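Local coordinates for beta-lactamase-like protein (Koribacter versatilis, PDB 6B9V) that acts as a diphosphatase of the PhnP family, a metallo-beta-lactamase-like hydrolase that cleaves reactive FAD photoproducts, at the interface of chains A and B. Residues are numbered along the deposited sequence; one frame, centred on the assembly and turned at random. Chains: chain A/B, Beta-lactamase-like protein.

The interface of chains A and B. Residues chain A 88-89, 91-92; chain B 16, 21, 39, 81, 85.
B:Arg39 meets A:Asp89 end-on, its two terminal guanidinium nitrogens each taking one carboxylate oxygen in a bidentate salt bridge. B:Arg39 NH1 donates to A:Asp89 OD1 at 2.7 Å, meeting its syn lone pair. B:Arg39 NH2 donates to A:Asp89 OD2 at 3.0 Å, also on the syn side but 29° out of the carboxylate plane. Both oxygens lie close to the guanidinium plane, yet the two flat groups are twisted 32° apart, so the pair is not quite coplanar. Two nearly straight bonds limit how the carboxylate can turn and should help keep A:Asp89 charged.

Beside this pair B:Met16 pushes its bent side chain in among A:Asp88, A:Asp89, A:Arg91 and A:Pro92. B:Met16 SD rests 3.6 Å from CG of the A:Pro92 ring, and the side chain runs past that of A:Asp89 in the opposite direction, SD near OD1. Bends at chi2 (-66°) and chi3 carry the methyl CE onward to one face of the A:Arg91 guanidinium, near its rim, although that arginine is poorly ordered. B:Ile21 comes across A:Pro92 at about a right angle, with CG1 4.0 Å from ring atom CG. At the far end of the patch, CD1 of B:Leu85 touches CB of A:Asp88 at 3.7 Å, and the B:Ala81 methyl lies by the carboxylate of A:Asp88.

Helix 87-90 and the 3-10 helix 91-93 thus dock on loops of the partner and the start of its helix 81-84. Repeated by the two-fold, this patch helps join the copies in the deposited dimer, which may be the working form.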
# COMPACT_ATOMS: atom_id res chain seq x y z
N ASP A 88 5.99 -0.63 -6.38
CA ASP A 88 6.47 -1.94 -5.92
C ASP A 88 5.47 -3.03 -6.33
O ASP A 88 5.86 -4.12 -6.79
CB ASP A 88 6.66 -1.93 -4.39
CG ASP A 88 6.92 -3.30 -3.83
OD1 ASP A 88 8.00 -3.86 -4.12
OD2 ASP A 88 6.06 -3.82 -3.08
N ASP A 89 4.19 -2.72 -6.21
CA ASP A 89 3.14 -3.70 -6.47
C ASP A 89 2.81 -3.82 -7.95
O ASP A 89 2.05 -4.70 -8.34
CB ASP A 89 1.88 -3.37 -5.67
CG ASP A 89 1.96 -3.94 -4.26
OD1 ASP A 89 2.45 -5.09 -4.12
OD2 ASP A 89 1.54 -3.28 -3.30
N ARG A 91 5.20 -4.80 -9.95
CA ARG A 91 6.16 -5.83 -10.40
C ARG A 91 5.60 -7.14 -11.02
O ARG A 91 6.12 -7.59 -12.04
CB ARG A 91 7.10 -6.16 -9.23
CG ARG A 91 8.29 -5.19 -9.15
CD ARG A 91 8.75 -4.91 -7.72
NE ARG A 91 8.85 -6.13 -6.91
CZ ARG A 91 9.27 -6.15 -5.65
NH1 ARG A 91 9.62 -5.03 -5.05
NH2 ARG A 91 9.33 -7.30 -4.99
N PRO A 92 4.53 -7.74 -10.45
CA PRO A 92 4.09 -8.99 -11.09
C PRO A 92 3.43 -8.81 -12.46
O PRO A 92 3.23 -9.79 -13.18
CB PRO A 92 3.05 -9.56 -10.09
CG PRO A 92 3.27 -8.80 -8.82
CD PRO A 92 3.75 -7.45 -9.24
N MET B 16 3.93 -10.41 -2.46
CA MET B 16 2.93 -9.82 -3.36
C MET B 16 1.50 -10.19 -2.95
O MET B 16 0.55 -9.94 -3.69
CB MET B 16 3.23 -10.22 -4.80
CG MET B 16 4.49 -9.55 -5.37
SD MET B 16 4.36 -7.74 -5.53
CE MET B 16 5.88 -7.17 -4.77
N ILE B 21 -1.64 -10.10 -8.32
CA ILE B 21 -2.31 -9.43 -9.42
C ILE B 21 -1.95 -10.06 -10.75
O ILE B 21 -0.81 -10.46 -10.98
CB ILE B 21 -1.98 -7.94 -9.46
CG1 ILE B 21 -0.47 -7.71 -9.58
CG2 ILE B 21 -2.52 -7.25 -8.21
CD1 ILE B 21 -0.14 -6.24 -9.76
N ARG B 39 -0.06 -8.62 3.17
CA ARG B 39 1.38 -8.80 3.40
C ARG B 39 1.73 -9.09 4.89
O ARG B 39 0.94 -8.81 5.74
CB ARG B 39 2.20 -7.66 2.81
CG ARG B 39 2.61 -7.89 1.36
CD ARG B 39 1.44 -7.99 0.38
NE ARG B 39 0.75 -6.75 0.11
CZ ARG B 39 1.03 -5.94 -0.89
NH1 ARG B 39 2.01 -6.21 -1.71
NH2 ARG B 39 0.39 -4.84 -1.04
N ALA B 81 10.73 -4.36 1.09
CA ALA B 81 9.55 -3.53 0.83
C ALA B 81 8.24 -4.09 1.39
O ALA B 81 7.43 -3.33 1.89
CB ALA B 81 9.40 -3.28 -0.68
N LEU B 85 6.99 -0.74 3.63
CA LEU B 85 6.40 0.33 2.82
C LEU B 85 5.14 0.96 3.40
O LEU B 85 4.63 1.94 2.86
CB LEU B 85 6.10 -0.16 1.40
CG LEU B 85 7.34 -0.19 0.49
CD1 LEU B 85 6.96 -0.66 -0.90
CD2 LEU B 85 7.99 1.19 0.42